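Local coordinates for protein acetaldehyde dehydrogenase (Acetylating) (Geobacillus thermoglucosidasius, PDB 5J78) that probably catalyses the reversible, NAD-dependent interconversion of acetaldehyde and acetyl-coenzyme A, at residues Gly297-Lys308 with Ile337-Ala348. Numbering follows the deposited sequence. Where two conformers were deposited one is given.
Sequences GAYFLNEEEKQK and IEIPSDVKLLVA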
loop_
_atom_site.group_PDB
_atom_site.type_symbol
_atom_site.label_atom_id
_atom_site.label_comp_id
_atom_site.label_asym_id
_atom_site.label_seq_id
_atom_site.Cartn_x
_atom_site.Cartn_y
_atom_site.Cartn_z
ATOM N N GLY A 297 -21.187 -47.715 7.954
ATOM C CA GLY A 297 -20.683 -46.920 9.066
ATOM C C GLY A 297 -21.125 -45.476 9.145
ATOM O O GLY A 297 -20.643 -44.729 10.002
ATOM N N ALA A 298 -22.051 -45.073 8.283
ATOM C CA ALA A 298 -22.570 -43.702 8.328
ATOM C C ALA A 298 -23.639 -43.552 9.403
ATOM O O ALA A 298 -24.486 -44.422 9.551
ATOM C CB ALA A 298 -23.152 -43.292 6.974
ATOM N N TYR A 299 -23.601 -42.426 10.112
ATOM C CA TYR A 299 -24.632 -42.035 11.057
ATOM C C TYR A 299 -25.445 -40.838 10.553
ATOM O O TYR A 299 -24.934 -39.717 10.467
ATOM C CB TYR A 299 -23.990 -41.690 12.408
ATOM C CG TYR A 299 -24.982 -41.431 13.517
ATOM C CD1 TYR A 299 -25.486 -40.155 13.740
ATOM C CD2 TYR A 299 -25.407 -42.458 14.351
ATOM C CE1 TYR A 299 -26.407 -39.903 14.769
ATOM C CE2 TYR A 299 -26.332 -42.221 15.388
ATOM C CZ TYR A 299 -26.824 -40.940 15.589
ATOM O OH TYR A 299 -27.736 -40.686 16.605
ATOM N N PHE A 300 -26.710 -41.072 10.224
ATOM C CA PHE A 300 -27.599 -40.004 9.770
ATOM C C PHE A 300 -28.164 -39.198 10.931
ATOM O O PHE A 300 -28.893 -39.732 11.777
ATOM C CB PHE A 300 -28.752 -40.574 8.946
ATOM C CG PHE A 300 -28.371 -40.928 7.552
ATOM C CD1 PHE A 300 -27.644 -42.072 7.290
ATOM C CD2 PHE A 300 -28.745 -40.114 6.492
ATOM C CE1 PHE A 300 -27.289 -42.400 6.002
ATOM C CE2 PHE A 300 -28.402 -40.436 5.198
ATOM C CZ PHE A 300 -27.674 -41.576 4.946
ATOM N N LEU A 301 -27.834 -37.911 10.951
ATOM C CA LEU A 301 -28.279 -37.001 12.000
ATOM C C LEU A 301 -29.767 -36.700 11.877
ATOM O O LEU A 301 -30.266 -36.536 10.772
ATOM C CB LEU A 301 -27.504 -35.680 11.933
ATOM C CG LEU A 301 -25.982 -35.722 11.988
ATOM C CD1 LEU A 301 -25.414 -34.339 11.680
ATOM C CD2 LEU A 301 -25.499 -36.207 13.349
ATOM N N ASN A 302 -30.474 -36.612 13.004
ATOM C CA ASN A 302 -31.864 -36.161 12.971
ATOM C C ASN A 302 -31.846 -34.643 13.067
ATOM O O ASN A 302 -30.772 -34.044 13.174
ATOM C CB ASN A 302 -32.704 -36.806 14.084
ATOM C CG ASN A 302 -32.152 -36.562 15.473
ATOM O OD1 ASN A 302 -31.636 -35.485 15.785
ATOM N ND2 ASN A 302 -32.261 -37.578 16.328
ATOM N N GLU A 303 -33.030 -34.038 13.053
ATOM C CA GLU A 303 -33.151 -32.587 12.950
ATOM C C GLU A 303 -32.489 -31.872 14.136
ATOM O O GLU A 303 -31.820 -30.860 13.955
ATOM C CB GLU A 303 -34.627 -32.175 12.844
ATOM C CG GLU A 303 -35.512 -33.060 11.936
ATOM C CD GLU A 303 -35.096 -33.080 10.475
ATOM O OE1 GLU A 303 -34.242 -32.261 10.068
ATOM O OE2 GLU A 303 -35.637 -33.924 9.726
ATOM N N GLU A 304 -32.669 -32.403 15.343
ATOM C CA GLU A 304 -32.055 -31.826 16.544
ATOM C C GLU A 304 -30.530 -31.994 16.508
ATOM O O GLU A 304 -29.789 -31.080 16.871
ATOM C CB GLU A 304 -32.624 -32.472 17.814
ATOM C CG GLU A 304 -31.987 -31.977 19.123
ATOM C CD GLU A 304 -32.259 -32.909 20.301
ATOM O OE1 GLU A 304 -33.078 -33.840 20.142
ATOM O OE2 GLU A 304 -31.649 -32.724 21.381
ATOM N N GLU A 305 -30.068 -33.168 16.079
ATOM C CA GLU A 305 -28.637 -33.423 15.930
ATOM C C GLU A 305 -28.018 -32.534 14.841
ATOM O O GLU A 305 -26.926 -31.997 15.023
ATOM C CB GLU A 305 -28.381 -34.894 15.600
ATOM C CG GLU A 305 -28.630 -35.846 16.758
ATOM C CD GLU A 305 -28.617 -37.312 16.334
ATOM O OE1 GLU A 305 -29.069 -37.614 15.208
ATOM O OE2 GLU A 305 -28.151 -38.168 17.124
ATOM N N LYS A 306 -28.711 -32.387 13.714
ATOM C CA LYS A 306 -28.221 -31.533 12.624
ATOM C C LYS A 306 -27.897 -30.137 13.142
ATOM O O LYS A 306 -26.813 -29.583 12.900
ATOM C CB LYS A 306 -29.258 -31.424 11.499
ATOM C CG LYS A 306 -29.085 -32.405 10.358
ATOM C CD LYS A 306 -30.239 -32.289 9.339
ATOM C CE LYS A 306 -31.085 -33.568 9.301
ATOM N NZ LYS A 306 -32.206 -33.525 8.313
ATOM N N GLN A 307 -28.845 -29.575 13.876
ATOM C CA GLN A 307 -28.719 -28.203 14.322
ATOM C C GLN A 307 -27.589 -28.067 15.326
ATOM O O GLN A 307 -26.861 -27.078 15.305
ATOM C CB GLN A 307 -30.051 -27.711 14.897
ATOM C CG GLN A 307 -31.189 -27.641 13.847
ATOM C CD GLN A 307 -30.725 -27.190 12.438
ATOM O OE1 GLN A 307 -29.998 -26.203 12.290
ATOM N NE2 GLN A 307 -31.154 -27.920 11.405
ATOM N N LYS A 308 -27.397 -29.071 16.174
ATOM C CA LYS A 308 -26.268 -29.030 17.098
ATOM C C LYS A 308 -24.940 -29.093 16.344
ATOM O O LYS A 308 -24.018 -28.328 16.639
ATOM C CB LYS A 308 -26.355 -30.169 18.113
ATOM C CG LYS A 308 -27.390 -29.911 19.210
ATOM C CD LYS A 308 -27.481 -31.065 20.207
ATOM C CE LYS A 308 -28.567 -30.824 21.242
ATOM N NZ LYS A 308 -28.147 -29.840 22.281
ATOM N N ILE A 337 -23.571 -34.225 21.191
ATOM C CA ILE A 337 -24.486 -35.304 20.853
ATOM C C ILE A 337 -23.691 -36.565 21.102
ATOM O O ILE A 337 -22.473 -36.497 21.231
ATOM C CB ILE A 337 -24.993 -35.216 19.384
ATOM C CG1 ILE A 337 -23.914 -35.671 18.391
ATOM C CG2 ILE A 337 -25.455 -33.779 19.054
ATOM C CD1 ILE A 337 -24.378 -35.674 16.933
ATOM N N GLU A 338 -24.348 -37.719 21.179
ATOM C CA GLU A 338 -23.594 -38.962 21.326
ATOM C C GLU A 338 -23.932 -39.939 20.212
ATOM O O GLU A 338 -25.078 -40.021 19.751
ATOM C CB GLU A 338 -23.826 -39.589 22.709
ATOM C CG GLU A 338 -25.192 -40.150 22.969
ATOM C CD GLU A 338 -25.183 -41.127 24.141
ATOM O OE1 GLU A 338 -25.038 -40.660 25.293
ATOM O OE2 GLU A 338 -25.302 -42.355 23.907
ATOM N N ILE A 339 -22.905 -40.672 19.795
ATOM C CA ILE A 339 -22.972 -41.547 18.630
ATOM C C ILE A 339 -22.220 -42.819 18.937
ATOM O O ILE A 339 -21.328 -42.819 19.783
ATOM C CB ILE A 339 -22.348 -40.902 17.337
ATOM C CG1 ILE A 339 -20.863 -40.606 17.537
ATOM C CG2 ILE A 339 -23.083 -39.641 16.954
ATOM C CD1 ILE A 339 -20.130 -40.293 16.243
ATOM N N PRO A 340 -22.556 -43.905 18.236
ATOM C CA PRO A 340 -21.822 -45.158 18.432
ATOM C C PRO A 340 -20.338 -45.031 18.113
ATOM O O PRO A 340 -19.924 -44.223 17.276
ATOM C CB PRO A 340 -22.508 -46.128 17.460
ATOM C CG PRO A 340 -23.867 -45.567 17.237
ATOM C CD PRO A 340 -23.729 -44.068 17.361
ATOM N N SER A 341 -19.543 -45.851 18.785
ATOM C CA SER A 341 -18.098 -45.785 18.671
ATOM C C SER A 341 -17.608 -46.292 17.325
ATOM O O SER A 341 -16.473 -46.033 16.943
ATOM C CB SER A 341 -17.456 -46.606 19.781
ATOM O OG SER A 341 -17.763 -47.975 19.586
ATOM N N ASP A 342 -18.456 -47.028 16.615
ATOM C CA ASP A 342 -18.077 -47.559 15.310
ATOM C C ASP A 342 -18.461 -46.635 14.127
ATOM O O ASP A 342 -18.185 -46.957 12.976
ATOM C CB ASP A 342 -18.707 -48.948 15.115
ATOM C CG ASP A 342 -20.231 -48.909 15.039
ATOM O OD1 ASP A 342 -20.832 -47.840 15.268
ATOM O OD2 ASP A 342 -20.837 -49.960 14.750
ATOM N N VAL A 343 -19.094 -45.502 14.404
ATOM C CA VAL A 343 -19.501 -44.585 13.339
ATOM C C VAL A 343 -18.278 -44.083 12.552
ATOM O O VAL A 343 -17.286 -43.678 13.139
ATOM C CB VAL A 343 -20.283 -43.390 13.908
ATOM C CG1 VAL A 343 -20.523 -42.321 12.837
ATOM C CG2 VAL A 343 -21.606 -43.847 14.478
ATOM N N LYS A 344 -18.348 -44.116 11.223
ATOM C CA LYS A 344 -17.209 -43.679 10.387
ATOM C C LYS A 344 -17.384 -42.284 9.800
ATOM O O LYS A 344 -16.403 -41.609 9.467
ATOM C CB LYS A 344 -16.969 -44.663 9.250
ATOM C CG LYS A 344 -16.175 -45.898 9.670
ATOM C CD LYS A 344 -16.129 -46.899 8.529
ATOM C CE LYS A 344 -14.781 -47.600 8.401
ATOM N NZ LYS A 344 -14.412 -47.802 6.958
ATOM N N LEU A 345 -18.630 -41.862 9.650
ATOM C CA LEU A 345 -18.917 -40.533 9.139
ATOM C C LEU A 345 -20.326 -40.150 9.508
ATOM O O LEU A 345 -21.199 -41.007 9.649
ATOM C CB LEU A 345 -18.721 -40.464 7.617
ATOM C CG LEU A 345 -19.694 -41.222 6.708
ATOM C CD1 LEU A 345 -19.515 -40.809 5.251
ATOM C CD2 LEU A 345 -19.497 -42.714 6.846
ATOM N N LEU A 346 -20.510 -38.851 9.696
ATOM C CA LEU A 346 -21.801 -38.228 9.884
ATOM C C LEU A 346 -22.383 -37.764 8.572
ATOM O O LEU A 346 -21.682 -37.149 7.770
ATOM C CB LEU A 346 -21.663 -37.019 10.813
ATOM C CG LEU A 346 -20.948 -37.263 12.134
ATOM C CD1 LEU A 346 -20.975 -35.983 12.988
ATOM C CD2 LEU A 346 -21.613 -38.432 12.882
ATOM N N VAL A 347 -23.670 -38.027 8.379
ATOM C CA VAL A 347 -24.399 -37.618 7.187
ATOM C C VAL A 347 -25.626 -36.800 7.592
ATOM O O VAL A 347 -26.250 -37.058 8.625
ATOM C CB VAL A 347 -24.845 -38.821 6.351
ATOM C CG1 VAL A 347 -25.611 -38.352 5.114
ATOM C CG2 VAL A 347 -23.657 -39.686 5.973
ATOM N N ALA A 348 -25.959 -35.808 6.775
ATOM C CA ALA A 348 -27.072 -34.901 7.055
ATOM C C ALA A 348 -27.836 -34.589 5.788
ATOM O O ALA A 348 -27.299 -33.975 4.850
ATOM C CB ALA A 348 -26.577 -33.604 7.689
HETATM O O HOH W 1 -27.092 -38.636 19.766
#
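Oxygen OE2 of E305 is gripped twice: Y299 OH donates to its syn lone pair over 2.6 Å, and a water lying toward the E338 carbonyl gives it a second hydrogen bond. The other oxygen, OE1, accepts N302 N, while N302 OD1 takes E305 N at 2.8 Å. This capping box starts helix 303-313, and the short side chain of asparagine suits the N-cap. Its glutamate is thereby fixed in rotation and holds the phenol in turn.

Y299 reaches its mate because CG stands anti to the backbone N (chi1 -173°), which carries the ring along the loop 337-343. I339 CG2 sits 4.0 Å from the ring centroid, a CH-pi contact over one face; L301 CD2 and the E305 carboxylate carbon lie at the ring edge, and P340 CD approaches obliquely. V343 CG1 packs against Y299 CB at 3.5 Å. A tyrosine fits here by joining an apolar ring to a polar end; an alanine here would probably open a gap against I339 and P340 and leave E305 OE2 without its phenol donor.

Alongside it the backbones pair in parallel: Y299 N donates to L345 O (2.8 Å), V347 N to Y299 O, and L301 N to V347 O. On the face shared by A298, F300 and V347, V347 CG1 lies over the F300 ring, 3.5 Å from CE2, and CG2 meets the small A298 CB. G297, whose positive phi suits glycine, closes helix 286-295 in a Schellman motif, and its carbonyl O accepts K344 N at 2.7 Å.

Strand 298-300, outermost in this chain's seven-stranded parallel sheet, thus joins strand 345-349 through a beta-alpha-beta crossover containing helices 303-313 and 328-335, consistent with the Rossmann-like catalytic domain of aldehyde dehydrogenases.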